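Local coordinates for malonyl coenzyme A-acyl carrier protein transacylase (Helicobacter pylori, PDB 2H1Y), which probably catalyses transfer of the malonyl group from malonyl-CoA to holo-acyl carrier protein, releasing free CoA and giving malonyl-ACP for fatty acid synthesis, at residues 39-44 and 81-86; 129-133 and 217-221; 140-145 and 180-185; 238-243 and 263-269; 277-283 and 299-304. The contacts are given in a common frame with arbitrary orientation. Numbering follows the deposited sequence.

Contact 1: 39-44 and 81-86; sequences LAKELF and YIAYQL
Two alpha-helices of the acyltransferase domain, 38-51 and 69-90, pack nearly antiparallel: over residues 39-44 and 81-86 their axes approach to 10.1 Å at a signed angle of 146°. Leu43 N bonds to Leu39 O at 3.1 Å and Leu86 N to Ile82 O at 3.0 Å. CA of Ala40 lies 6.0 Å from CA of Ile82, and CA of Leu39 7.6 Å from CA of Leu86. No hydrogen bond crosses; 335 Å² is buried, mostly by apolar side chains. Ile82 (m/t) extends over Ala40, its CG2 3.8 Å from Ala40 CB, and sends CD1 to 3.8 Å from CE1 of Phe44, whose chi1 of -94° is off-well. Leu39 sits between wells at chi1 -145°, its CD1 4.1 Å from Gln85 CB, while Leu86, also off-rotamer, brings CD1 to 3.9 Å from Leu39 CB. Phe33 of helix 31-36 touches Ala40, Ile82 and Leu86. Leu43 (m/t) CD1 meets Ile82 CG1 at 3.7 Å, and Leu43 CD2 meets CE1 of Tyr81 (chi1 t) at 3.6 Å.

Contact 2: 129-133 and 217-221; sequences RGKMM and MIFKF
Residues 129-133 form a helical turn within helix 119-137, with Met133 N bonded to Arg129 O at 3.0 Å; facing them, 218-221 lie in an early turn of helix 218-228, and Phe221 N returns to Met217 O, also at 3.0 Å. CA of Met132 is 6.3 Å from CA of Met217, and CA of Arg129 is 7.2 Å from CA of Phe221. Met132, m/t/t and fully extended, is the main bump: it reaches across so that its SD lies 4.3 Å from Phe221 CD1 and its CE 4.0 Å from Lys220 CB, filling the hollow between those two side chains. Met217 (p/t/m) projects the other way and curls its CE to 3.4 Å from Met132 CB and 3.8 Å from Arg129 O, with SD 3.8 Å from Met133 CG. The two helices of the acyltransferase domain thus interlock through methionines, without a hydrogen bond between the segments, burying 322 Å². Phe221, chi1 t, lays its ring beside Arg129, CE1 3.6 Å from Arg129 CB. Arg129 is stretched t/t/t past this contact, and its guanidinium bonds to Gln73, Ser104 and Gln259. Leu260 touches both Arg129 and Phe221, and Leu214 and Ser209 touch Met133.

Contact 3: 140-145 and 180-185; sequences KDASMM and GVKDDL
Backbone hydrogen bonds define the contact between the start of strand 142-148 and the end of strand 175-179, where the chain turns at Gly180 into helix 182-185. Ser143 and Gly180 form an antiparallel hydrogen-bonded pair, CA to CA 5.7 Å: Ser143 N gives to Gly180 O at 2.8 Å and Gly180 N to Ser143 O at 3.1 Å. Ala142 faces Val181 as a non-hydrogen-bonded pair, their CA atoms 4.7 Å apart. A third bond, Lys182 N to Asp141 O at 2.8 Å, ties the start of the helix, N-cap Val181, to the loop residue just before strand 142-148. CA-H...O contacts add Ala142 CA to Gly180 O at 3.3 Å and Val181 CA to Asp141 O at 3.5 Å. Asp141 takes left-handed backbone angles as the loop enters the strand; Gly180, at 155/-159, has angles where a CB would press on the preceding carbonyl.

The apolar pair is Leu185 (m/t) CD2 with Met145 CE, 3.9 Å; Leu185 CD1 packs on the backbone, 3.7 Å from Ser143 O. Phe202 of strand 199-202 touches Ser143, Met145 and Leu185.

Among charges, Asp141 OD2 lies 4.1 Å from like-charged Asp183 OD2, while Lys182 makes a cation-pi contact with Phe202. The join within this four-stranded antiparallel sheet, consistent with the ferredoxin-like smaller subdomain of FabD-type acyltransferases, therefore rests on main-chain bonds and a leucine, not on ion pairing between the segments.

Contact 4: 238-243 and 263-269; sequences ISNATN and PVRYQDC
After strand 236-238 the chain coils back on itself at 239-243: Asn243 N bonds to Ser239 O at 2.8 Å, and left-handed Asn243 (phi/psi 56/35) ends that turn. Opposite, extended Pro263 and Val264 lead to Arg265, the N-cap residue of helix 266-271, whose first turn is closed by Cys269 N to Arg265 O at 3.1 Å. CA atoms are nearest for Asn240 and Val264, 4.8 Å apart, and for Asn243 and Cys269, 5.2 Å. One hydrogen bond crosses between the segments, Arg265 N to Asn240 O at 3.1 Å. Ser239 OG (chi1 t) accepts from Thr242 N at 3.0 Å in an ST motif and weakly from Ala241 N at 2.9 Å.

Cys269, chi1 m, tucks SG into the coil, 3.3 Å from Ser239 O and 3.9 Å from Ile238 CG2. Arg265 folds back so that NH1 forms a salt bridge with Asp268 OD2 at 2.8 Å, and Asn243 CB lies over one face of its guanidinium, 3.8 Å from NH2. Together 447 Å² is buried.

Ile238 pairs with Ala100 of strand 99-102 in the mixed sheet, and Leu101 of that strand touches Asn240, Tyr266 and Cys269. Val264 bonds through its backbone to Ala168 and Phe170 of strand 165-172, so the contact bridges the two sheets of the domain, with helix 249-259 packed against the coil through Leu255, Leu258 and Gln259.

Contact 5: 277-283 and 299-304; sequences VDIFFEL and KPTISV
Ile302 CD1 is the apolar centre: it lies 3.4 Å from Ile279 CD1 and at the edge of the Phe281 ring, 3.4 Å from Phe281 CE2. Ile279 (t/t) also brings CD1 to 4.0 Å from Pro300 CB, and along the face of Phe281 and Ile302, Leu283 CD2 lies 4.0 Å from Val304 CB. Phe316 of helix 307-320 touches Ile279 and Phe281. Strands 279-283 and 301-304 are parallel neighbours, axes 4.7 Å apart at 19°, joined by helix 288-294 as a beta-alpha-beta unit at the end of the mixed sheet. Phe280 pairs with Thr301, Phe281 with Ile302, Glu282 with Ser303 and Leu283 with Val304. The ladder runs Phe280 N to Pro300 O 2.8 Å, Ile302 N to Phe280 O 3.1 Å, Glu282 N to Ile302 O 3.0 Å and Val304 N to Glu282 O 2.8 Å. On the other face Phe280 CB nears Thr301 OG1 at 3.5 Å, and Glu282 accepts from Leu289 N and Lys290 N. Outermost, Lys299 NZ bonds to Val277 O at 2.7 Å.

All five contacts lie in the acyltransferase family region. Contact 1 closes first along the chain; contact 3 is nested inside the loop closed by contact 2; contacts 4 and 5 follow. Contacts 4 and 5 share the mixed sheet, centres about 18 Å apart; contact 3 belongs to the antiparallel sheet, its centre about 36 Å from that of contact 1. Contacts 1 and 5 touch, Ala83 CB lying 3.4 Å from Val304 O. Helix 119-137 leads into strand 142-148, linking the larger alpha/beta part, built on the mixed sheet, to the smaller antiparallel sheet. Contacts 1, 2 and 5 belong to the larger part, contact 3 to the smaller, and contact 4 spans both, as in the two-subdomain FabD fold.

Contact 1: 39-44 and 81-86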
# COMPACT_ATOMS: atom_id res chain seq x y z
N LEU A 39 0.01 -9.65 -21.94
CA LEU A 39 0.35 -10.12 -20.59
C LEU A 39 -0.66 -9.55 -19.59
O LEU A 39 -1.14 -10.27 -18.72
CB LEU A 39 1.76 -9.69 -20.21
CG LEU A 39 2.63 -10.61 -19.35
CD1 LEU A 39 3.97 -9.95 -19.12
CD2 LEU A 39 2.01 -10.99 -18.01
N ALA A 40 -1.00 -8.27 -19.75
CA ALA A 40 -1.94 -7.63 -18.85
C ALA A 40 -3.30 -8.31 -18.98
O ALA A 40 -3.96 -8.58 -17.98
CB ALA A 40 -2.05 -6.13 -19.16
N LYS A 41 -3.69 -8.61 -20.22
CA LYS A 41 -4.96 -9.27 -20.46
C LYS A 41 -5.00 -10.63 -19.74
O LYS A 41 -5.99 -10.98 -19.09
CB LYS A 41 -5.23 -9.43 -21.96
CG LYS A 41 -5.79 -8.19 -22.64
CD LYS A 41 -5.77 -8.33 -24.15
CE LYS A 41 -5.79 -6.98 -24.85
NZ LYS A 41 -6.97 -6.16 -24.43
N GLU A 42 -3.90 -11.36 -19.84
CA GLU A 42 -3.84 -12.70 -19.29
C GLU A 42 -3.93 -12.71 -17.76
O GLU A 42 -4.53 -13.61 -17.16
CB GLU A 42 -2.57 -13.37 -19.78
CG GLU A 42 -2.38 -14.80 -19.35
CD GLU A 42 -1.02 -15.31 -19.77
OE1 GLU A 42 -0.47 -16.19 -19.08
OE2 GLU A 42 -0.50 -14.81 -20.79
N LEU A 43 -3.36 -11.70 -17.13
CA LEU A 43 -3.34 -11.67 -15.68
C LEU A 43 -4.70 -11.27 -15.14
O LEU A 43 -5.13 -11.77 -14.10
CB LEU A 43 -2.21 -10.77 -15.15
CG LEU A 43 -0.78 -11.26 -15.45
CD1 LEU A 43 0.19 -10.10 -15.48
CD2 LEU A 43 -0.29 -12.36 -14.49
N PHE A 44 -5.41 -10.42 -15.88
CA PHE A 44 -6.81 -10.12 -15.56
C PHE A 44 -7.69 -11.38 -15.54
O PHE A 44 -8.49 -11.56 -14.62
CB PHE A 44 -7.38 -9.05 -16.49
CG PHE A 44 -7.28 -7.66 -15.94
CD1 PHE A 44 -6.23 -6.83 -16.32
CD2 PHE A 44 -8.20 -7.21 -15.01
CE1 PHE A 44 -6.13 -5.56 -15.79
CE2 PHE A 44 -8.10 -5.94 -14.48
CZ PHE A 44 -7.07 -5.11 -14.87
N TYR A 81 1.20 -5.57 -9.75
CA TYR A 81 1.79 -6.81 -10.30
C TYR A 81 2.05 -6.63 -11.78
O TYR A 81 3.15 -6.91 -12.24
CB TYR A 81 0.89 -8.02 -10.06
CG TYR A 81 1.54 -9.33 -10.42
CD1 TYR A 81 1.41 -9.87 -11.71
CD2 TYR A 81 2.32 -10.04 -9.48
CE1 TYR A 81 2.01 -11.05 -12.05
CE2 TYR A 81 2.94 -11.25 -9.81
CZ TYR A 81 2.78 -11.75 -11.11
OH TYR A 81 3.37 -12.94 -11.49
N ILE A 82 1.04 -6.16 -12.50
CA ILE A 82 1.13 -5.98 -13.96
C ILE A 82 2.18 -4.94 -14.33
O ILE A 82 3.05 -5.20 -15.17
CB ILE A 82 -0.25 -5.65 -14.61
CG1 ILE A 82 -1.19 -6.84 -14.48
CG2 ILE A 82 -0.07 -5.26 -16.06
CD1 ILE A 82 -2.62 -6.57 -14.83
N ALA A 83 2.11 -3.78 -13.68
CA ALA A 83 3.16 -2.76 -13.80
C ALA A 83 4.55 -3.38 -13.67
O ALA A 83 5.44 -3.08 -14.47
CB ALA A 83 2.97 -1.68 -12.76
N TYR A 84 4.73 -4.24 -12.66
CA TYR A 84 6.03 -4.86 -12.42
C TYR A 84 6.49 -5.81 -13.55
O TYR A 84 7.63 -5.70 -14.03
CB TYR A 84 6.04 -5.60 -11.08
CG TYR A 84 7.40 -6.18 -10.75
CD1 TYR A 84 7.86 -7.36 -11.37
CD2 TYR A 84 8.23 -5.56 -9.82
CE1 TYR A 84 9.12 -7.90 -11.06
CE2 TYR A 84 9.46 -6.07 -9.50
CZ TYR A 84 9.90 -7.25 -10.12
OH TYR A 84 11.13 -7.73 -9.80
N GLN A 85 5.61 -6.73 -13.95
CA GLN A 85 5.88 -7.65 -15.07
C GLN A 85 6.22 -6.95 -16.39
O GLN A 85 7.25 -7.25 -17.01
CB GLN A 85 4.66 -8.56 -15.30
CG GLN A 85 4.32 -9.49 -14.15
CD GLN A 85 5.55 -10.17 -13.54
OE1 GLN A 85 5.67 -10.25 -12.32
NE2 GLN A 85 6.46 -10.66 -14.39
N LEU A 86 5.35 -6.05 -16.82
CA LEU A 86 5.57 -5.26 -18.02
C LEU A 86 6.92 -4.55 -17.96
O LEU A 86 7.75 -4.71 -18.86
CB LEU A 86 4.43 -4.27 -18.22
CG LEU A 86 3.23 -4.64 -19.12
CD1 LEU A 86 3.11 -6.13 -19.46
CD2 LEU A 86 1.92 -4.09 -18.58

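Contact 2: 129-133 and 217-221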
# COMPACT_ATOMS: atom_id res chain seq x y z
N ARG A 129 -7.10 -10.31 3.56
CA ARG A 129 -6.68 -9.20 4.42
C ARG A 129 -7.77 -8.14 4.49
O ARG A 129 -8.07 -7.61 5.56
CB ARG A 129 -5.38 -8.59 3.90
CG ARG A 129 -4.70 -7.54 4.80
CD ARG A 129 -3.51 -6.97 4.03
NE ARG A 129 -2.74 -5.93 4.72
CZ ARG A 129 -2.97 -4.62 4.64
NH1 ARG A 129 -3.98 -4.13 3.91
NH2 ARG A 129 -2.17 -3.77 5.29
N GLY A 130 -8.37 -7.84 3.34
CA GLY A 130 -9.48 -6.88 3.28
C GLY A 130 -10.72 -7.39 3.98
O GLY A 130 -11.42 -6.63 4.67
N LYS A 131 -11.00 -8.68 3.80
CA LYS A 131 -12.19 -9.30 4.36
C LYS A 131 -12.08 -9.32 5.88
O LYS A 131 -13.03 -8.96 6.59
CB LYS A 131 -12.33 -10.72 3.83
CG LYS A 131 -13.72 -11.26 3.87
CD LYS A 131 -13.80 -12.64 3.21
CE LYS A 131 -15.26 -13.01 2.93
NZ LYS A 131 -16.15 -12.67 4.10
N MET A 132 -10.90 -9.70 6.36
CA MET A 132 -10.66 -9.77 7.80
C MET A 132 -10.64 -8.39 8.48
O MET A 132 -11.08 -8.24 9.62
CB MET A 132 -9.40 -10.56 8.09
CG MET A 132 -9.48 -12.00 7.66
SD MET A 132 -7.89 -12.81 7.91
CE MET A 132 -8.25 -14.49 7.37
N MET A 133 -10.15 -7.39 7.77
CA MET A 133 -10.22 -6.01 8.26
C MET A 133 -11.68 -5.55 8.38
O MET A 133 -12.05 -4.87 9.35
CB MET A 133 -9.40 -5.05 7.38
CG MET A 133 -7.89 -5.09 7.65
SD MET A 133 -6.84 -4.07 6.57
CE MET A 133 -7.69 -2.49 6.66
N MET A 217 -7.68 -10.21 14.27
CA MET A 217 -7.31 -10.91 13.03
C MET A 217 -5.85 -11.34 12.95
O MET A 217 -5.50 -12.09 12.00
CB MET A 217 -7.68 -10.06 11.78
CG MET A 217 -6.66 -8.95 11.39
SD MET A 217 -7.04 -8.01 9.88
CE MET A 217 -6.35 -9.06 8.60
N ILE A 218 -5.00 -10.89 13.89
CA ILE A 218 -3.54 -11.15 13.78
C ILE A 218 -3.22 -12.64 13.64
O ILE A 218 -2.45 -13.02 12.76
CB ILE A 218 -2.63 -10.46 14.88
CG1 ILE A 218 -2.92 -10.97 16.29
CG2 ILE A 218 -2.74 -8.95 14.80
CD1 ILE A 218 -1.67 -11.04 17.23
N PHE A 219 -3.83 -13.48 14.47
CA PHE A 219 -3.55 -14.89 14.34
C PHE A 219 -4.00 -15.54 13.01
O PHE A 219 -3.19 -16.22 12.37
CB PHE A 219 -3.95 -15.75 15.54
CG PHE A 219 -3.23 -17.04 15.54
CD1 PHE A 219 -1.96 -17.13 16.11
CD2 PHE A 219 -3.73 -18.13 14.81
CE1 PHE A 219 -1.23 -18.31 16.03
CE2 PHE A 219 -3.02 -19.31 14.72
CZ PHE A 219 -1.76 -19.41 15.32
N LYS A 220 -5.26 -15.34 12.61
CA LYS A 220 -5.77 -15.86 11.33
C LYS A 220 -4.91 -15.43 10.14
O LYS A 220 -4.68 -16.21 9.20
CB LYS A 220 -7.22 -15.45 11.09
CG LYS A 220 -8.25 -16.19 11.93
CD LYS A 220 -9.63 -16.32 11.23
CE LYS A 220 -9.63 -17.39 10.10
NZ LYS A 220 -11.00 -17.95 9.81
N PHE A 221 -4.42 -14.20 10.19
CA PHE A 221 -3.60 -13.68 9.12
C PHE A 221 -2.23 -14.34 9.11
O PHE A 221 -1.75 -14.77 8.07
CB PHE A 221 -3.49 -12.15 9.20
CG PHE A 221 -3.12 -11.51 7.90
CD1 PHE A 221 -3.91 -11.71 6.77
CD2 PHE A 221 -1.99 -10.75 7.78
CE1 PHE A 221 -3.56 -11.15 5.56
CE2 PHE A 221 -1.65 -10.18 6.58
CZ PHE A 221 -2.43 -10.37 5.47

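Contact 3: 140-145 and 180-185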
# COMPACT_ATOMS: atom_id res chain seq x y z
N LYS A 140 -18.69 -1.71 14.85
CA LYS A 140 -17.89 -0.93 15.79
C LYS A 140 -17.99 0.56 15.50
O LYS A 140 -17.68 1.41 16.35
CB LYS A 140 -16.44 -1.40 15.75
CG LYS A 140 -16.15 -2.60 16.64
CD LYS A 140 -15.94 -2.15 18.09
CE LYS A 140 -14.64 -2.71 18.65
NZ LYS A 140 -13.98 -1.73 19.57
N ASP A 141 -18.46 0.85 14.29
CA ASP A 141 -18.49 2.19 13.71
C ASP A 141 -17.08 2.75 13.56
O ASP A 141 -16.73 3.83 14.06
CB ASP A 141 -19.40 3.15 14.50
CG ASP A 141 -19.80 4.38 13.67
OD1 ASP A 141 -19.96 4.23 12.45
OD2 ASP A 141 -19.93 5.49 14.24
N ALA A 142 -16.27 1.97 12.85
CA ALA A 142 -14.86 2.26 12.75
C ALA A 142 -14.62 3.13 11.53
O ALA A 142 -15.31 2.99 10.51
CB ALA A 142 -14.06 0.97 12.65
N SER A 143 -13.65 4.03 11.64
CA SER A 143 -13.24 4.80 10.49
C SER A 143 -11.79 5.26 10.59
O SER A 143 -11.10 5.01 11.58
CB SER A 143 -14.15 6.00 10.30
OG SER A 143 -13.97 6.50 8.98
N MET A 144 -11.34 5.93 9.53
CA MET A 144 -10.04 6.59 9.50
C MET A 144 -10.17 8.06 9.08
O MET A 144 -11.06 8.43 8.31
CB MET A 144 -9.07 5.79 8.64
CG MET A 144 -8.51 4.58 9.40
SD MET A 144 -7.62 3.41 8.39
CE MET A 144 -5.97 4.09 8.37
N MET A 145 -9.29 8.91 9.61
CA MET A 145 -9.45 10.34 9.43
C MET A 145 -8.14 11.05 9.13
O MET A 145 -7.24 11.10 9.98
CB MET A 145 -10.11 10.93 10.69
CG MET A 145 -10.23 12.45 10.73
SD MET A 145 -11.05 13.07 12.22
CE MET A 145 -9.76 12.90 13.45
N GLY A 180 -10.05 4.81 14.46
CA GLY A 180 -10.87 4.61 15.64
C GLY A 180 -12.38 4.60 15.46
O GLY A 180 -12.89 4.35 14.36
N VAL A 181 -13.08 4.85 16.56
CA VAL A 181 -14.53 4.91 16.56
C VAL A 181 -14.88 6.27 16.00
O VAL A 181 -14.34 7.30 16.45
CB VAL A 181 -15.14 4.68 17.98
CG1 VAL A 181 -16.66 4.78 17.94
CG2 VAL A 181 -14.72 3.33 18.54
N LYS A 182 -15.74 6.25 15.00
CA LYS A 182 -16.14 7.44 14.26
C LYS A 182 -16.39 8.62 15.19
O LYS A 182 -15.63 9.57 15.18
CB LYS A 182 -17.37 7.15 13.41
CG LYS A 182 -17.89 8.35 12.66
CD LYS A 182 -17.12 8.56 11.39
CE LYS A 182 -17.98 8.20 10.20
NZ LYS A 182 -18.54 9.44 9.66
N ASP A 183 -17.44 8.54 16.00
CA ASP A 183 -17.84 9.68 16.82
C ASP A 183 -16.67 10.20 17.64
O ASP A 183 -16.53 11.41 17.80
CB ASP A 183 -19.01 9.33 17.75
CG ASP A 183 -20.23 8.80 17.00
OD1 ASP A 183 -20.91 7.93 17.58
OD2 ASP A 183 -20.51 9.23 15.85
N ASP A 184 -15.84 9.28 18.13
CA ASP A 184 -14.68 9.64 18.94
C ASP A 184 -13.64 10.45 18.15
O ASP A 184 -12.95 11.28 18.72
CB ASP A 184 -14.03 8.38 19.53
CG ASP A 184 -14.82 7.81 20.70
OD1 ASP A 184 -14.72 8.38 21.80
OD2 ASP A 184 -15.51 6.79 20.52
N LEU A 185 -13.55 10.20 16.84
CA LEU A 185 -12.70 10.98 15.93
C LEU A 185 -13.39 12.29 15.54
O LEU A 185 -12.84 13.40 15.67
CB LEU A 185 -12.43 10.19 14.64
CG LEU A 185 -11.57 8.93 14.66
CD1 LEU A 185 -11.79 8.13 13.38
CD2 LEU A 185 -10.11 9.29 14.83

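Contact 4: 238-243 and 263-269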
# COMPACT_ATOMS: atom_id res chain seq x y z
N ILE A 238 11.18 -2.86 3.06
CA ILE A 238 11.21 -2.05 4.27
C ILE A 238 9.88 -2.13 5.00
O ILE A 238 8.82 -1.88 4.43
CB ILE A 238 11.56 -0.58 3.94
CG1 ILE A 238 12.65 -0.49 2.87
CG2 ILE A 238 11.99 0.17 5.19
CD1 ILE A 238 14.03 -1.01 3.27
N SER A 239 9.92 -2.50 6.28
CA SER A 239 8.71 -2.69 7.06
C SER A 239 8.06 -1.36 7.45
O SER A 239 8.69 -0.51 8.08
CB SER A 239 9.05 -3.52 8.31
OG SER A 239 8.07 -3.36 9.34
N ASN A 240 6.78 -1.18 7.11
CA ASN A 240 6.02 -0.05 7.65
C ASN A 240 6.00 -0.10 9.18
O ASN A 240 5.88 0.95 9.83
CB ASN A 240 4.58 -0.04 7.15
CG ASN A 240 4.45 0.26 5.65
OD1 ASN A 240 5.38 0.72 4.99
ND2 ASN A 240 3.27 0.01 5.12
N ALA A 241 6.11 -1.29 9.74
CA ALA A 241 5.99 -1.45 11.20
C ALA A 241 7.24 -1.02 12.00
O ALA A 241 7.12 -0.29 13.00
CB ALA A 241 5.55 -2.85 11.55
N THR A 242 8.43 -1.42 11.54
CA THR A 242 9.70 -1.16 12.25
C THR A 242 10.71 -0.30 11.48
O THR A 242 11.77 0.04 11.99
CB THR A 242 10.43 -2.50 12.67
OG1 THR A 242 10.95 -3.17 11.51
CG2 THR A 242 9.52 -3.43 13.45
N ASN A 243 10.42 0.02 10.23
CA ASN A 243 11.39 0.76 9.43
C ASN A 243 12.74 0.06 9.35
O ASN A 243 13.79 0.70 9.28
CB ASN A 243 11.52 2.22 9.91
CG ASN A 243 12.48 3.05 9.05
OD1 ASN A 243 13.08 4.01 9.53
ND2 ASN A 243 12.63 2.67 7.80
N PRO A 263 1.21 1.72 13.52
CA PRO A 263 1.23 2.82 12.58
C PRO A 263 2.10 2.52 11.36
O PRO A 263 3.21 1.97 11.50
CB PRO A 263 1.87 3.95 13.38
CG PRO A 263 1.49 3.66 14.78
CD PRO A 263 1.50 2.16 14.89
N VAL A 264 1.58 2.86 10.18
CA VAL A 264 2.37 2.79 8.96
C VAL A 264 3.32 3.97 9.05
O VAL A 264 2.90 5.13 9.05
CB VAL A 264 1.46 2.88 7.71
CG1 VAL A 264 2.29 3.12 6.42
CG2 VAL A 264 0.60 1.65 7.61
N ARG A 265 4.61 3.67 9.16
CA ARG A 265 5.62 4.71 9.32
C ARG A 265 6.26 5.08 8.00
O ARG A 265 7.49 4.99 7.83
CB ARG A 265 6.70 4.27 10.31
CG ARG A 265 6.20 4.07 11.72
CD ARG A 265 7.28 4.49 12.68
NE ARG A 265 8.20 3.38 12.93
CZ ARG A 265 9.49 3.53 13.20
NH1 ARG A 265 10.05 4.73 13.22
NH2 ARG A 265 10.24 2.45 13.43
N TYR A 266 5.43 5.51 7.06
CA TYR A 266 5.88 5.73 5.69
C TYR A 266 6.97 6.81 5.59
O TYR A 266 7.96 6.64 4.84
CB TYR A 266 4.70 6.01 4.75
CG TYR A 266 5.15 6.14 3.33
CD1 TYR A 266 5.40 5.01 2.55
CD2 TYR A 266 5.40 7.38 2.77
CE1 TYR A 266 5.86 5.14 1.24
CE2 TYR A 266 5.87 7.53 1.46
CZ TYR A 266 6.09 6.41 0.70
OH TYR A 266 6.55 6.55 -0.58
N GLN A 267 6.79 7.90 6.33
CA GLN A 267 7.81 8.95 6.50
C GLN A 267 9.21 8.44 6.92
O GLN A 267 10.20 8.67 6.22
CB GLN A 267 7.33 9.98 7.51
CG GLN A 267 8.41 10.93 7.94
CD GLN A 267 7.85 12.23 8.45
OE1 GLN A 267 7.10 12.26 9.43
NE2 GLN A 267 8.22 13.31 7.80
N ASP A 268 9.28 7.75 8.06
CA ASP A 268 10.55 7.22 8.55
C ASP A 268 11.20 6.29 7.53
O ASP A 268 12.42 6.33 7.33
CB ASP A 268 10.39 6.51 9.90
CG ASP A 268 9.88 7.44 10.98
OD1 ASP A 268 10.26 8.62 10.94
OD2 ASP A 268 9.09 7.00 11.86
N CYS A 269 10.36 5.50 6.87
CA CYS A 269 10.82 4.53 5.87
C CYS A 269 11.51 5.20 4.70
O CYS A 269 12.58 4.74 4.29
CB CYS A 269 9.67 3.67 5.39
SG CYS A 269 9.16 2.44 6.59

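Contact 5: 277-283 and 299-304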
# COMPACT_ATOMS: atom_id res chain seq x y z
N VAL A 277 19.38 5.44 -2.94
CA VAL A 277 18.97 5.43 -4.36
C VAL A 277 18.93 6.82 -5.01
O VAL A 277 18.99 7.83 -4.32
CB VAL A 277 17.58 4.74 -4.57
CG1 VAL A 277 17.60 3.30 -4.11
CG2 VAL A 277 16.52 5.49 -3.84
N ASP A 278 18.80 6.87 -6.33
CA ASP A 278 18.68 8.13 -7.08
C ASP A 278 17.26 8.42 -7.54
O ASP A 278 16.94 9.56 -7.92
CB ASP A 278 19.61 8.10 -8.27
CG ASP A 278 21.02 7.78 -7.88
OD1 ASP A 278 21.64 8.63 -7.22
OD2 ASP A 278 21.50 6.65 -8.19
N ILE A 279 16.39 7.41 -7.48
CA ILE A 279 15.08 7.51 -8.10
C ILE A 279 14.14 6.41 -7.61
O ILE A 279 14.60 5.36 -7.17
CB ILE A 279 15.21 7.46 -9.66
CG1 ILE A 279 13.91 7.90 -10.33
CG2 ILE A 279 15.72 6.08 -10.15
CD1 ILE A 279 14.13 8.46 -11.73
N PHE A 280 12.84 6.68 -7.69
CA PHE A 280 11.83 5.76 -7.21
C PHE A 280 10.90 5.41 -8.35
O PHE A 280 10.61 6.26 -9.18
CB PHE A 280 11.00 6.44 -6.11
CG PHE A 280 11.72 6.60 -4.80
CD1 PHE A 280 12.41 7.77 -4.50
CD2 PHE A 280 11.70 5.57 -3.84
CE1 PHE A 280 13.08 7.93 -3.27
CE2 PHE A 280 12.37 5.72 -2.61
CZ PHE A 280 13.06 6.90 -2.32
N PHE A 281 10.44 4.16 -8.40
CA PHE A 281 9.35 3.79 -9.32
C PHE A 281 8.09 3.45 -8.54
O PHE A 281 8.06 2.48 -7.78
CB PHE A 281 9.73 2.63 -10.26
CG PHE A 281 10.95 2.86 -11.10
CD1 PHE A 281 11.87 1.84 -11.29
CD2 PHE A 281 11.18 4.08 -11.72
CE1 PHE A 281 13.00 2.03 -12.07
CE2 PHE A 281 12.31 4.28 -12.51
CZ PHE A 281 13.22 3.25 -12.69
N GLU A 282 7.03 4.22 -8.71
CA GLU A 282 5.76 3.85 -8.10
C GLU A 282 5.10 2.85 -9.03
O GLU A 282 4.63 3.24 -10.11
CB GLU A 282 4.85 5.05 -7.85
CG GLU A 282 3.66 4.72 -6.95
CD GLU A 282 2.91 5.92 -6.41
OE1 GLU A 282 1.98 5.72 -5.60
OE2 GLU A 282 3.22 7.07 -6.78
N LEU A 283 5.06 1.56 -8.63
CA LEU A 283 4.44 0.51 -9.45
C LEU A 283 2.99 0.30 -9.13
O LEU A 283 2.64 -0.09 -8.01
CB LEU A 283 5.18 -0.82 -9.33
CG LEU A 283 6.66 -0.77 -9.66
CD1 LEU A 283 7.23 -2.15 -9.48
CD2 LEU A 283 6.88 -0.24 -11.05
N LYS A 299 14.37 13.35 -4.76
CA LYS A 299 14.60 12.36 -5.80
C LYS A 299 13.32 12.12 -6.56
O LYS A 299 12.24 12.18 -5.99
CB LYS A 299 15.05 11.05 -5.17
CG LYS A 299 16.11 11.22 -4.08
CD LYS A 299 17.43 11.61 -4.66
CE LYS A 299 18.52 11.66 -3.59
NZ LYS A 299 18.90 10.29 -3.18
N PRO A 300 13.42 11.87 -7.87
CA PRO A 300 12.20 11.70 -8.65
C PRO A 300 11.49 10.37 -8.40
O PRO A 300 12.09 9.40 -7.88
CB PRO A 300 12.68 11.79 -10.12
CG PRO A 300 14.14 12.24 -10.05
CD PRO A 300 14.63 11.75 -8.72
N THR A 301 10.20 10.37 -8.75
CA THR A 301 9.37 9.19 -8.74
C THR A 301 8.64 9.18 -10.07
O THR A 301 7.80 10.04 -10.34
CB THR A 301 8.31 9.22 -7.58
OG1 THR A 301 8.96 9.25 -6.30
CG2 THR A 301 7.43 7.98 -7.64
N ILE A 302 8.99 8.23 -10.93
CA ILE A 302 8.20 7.97 -12.12
C ILE A 302 7.07 7.05 -11.71
O ILE A 302 7.33 6.01 -11.09
CB ILE A 302 9.04 7.27 -13.21
CG1 ILE A 302 10.21 8.14 -13.61
CG2 ILE A 302 8.17 6.91 -14.42
CD1 ILE A 302 11.50 7.43 -13.55
N SER A 303 5.84 7.43 -12.01
CA SER A 303 4.71 6.57 -11.68
C SER A 303 4.41 5.68 -12.87
O SER A 303 4.33 6.14 -13.99
CB SER A 303 3.47 7.36 -11.20
OG SER A 303 3.32 8.59 -11.87
N VAL A 304 4.30 4.39 -12.61
CA VAL A 304 4.09 3.40 -13.66
C VAL A 304 2.71 2.79 -13.43
O VAL A 304 2.58 1.72 -12.81
CB VAL A 304 5.18 2.30 -13.61
CG1 VAL A 304 5.07 1.38 -14.82
CG2 VAL A 304 6.58 2.93 -13.51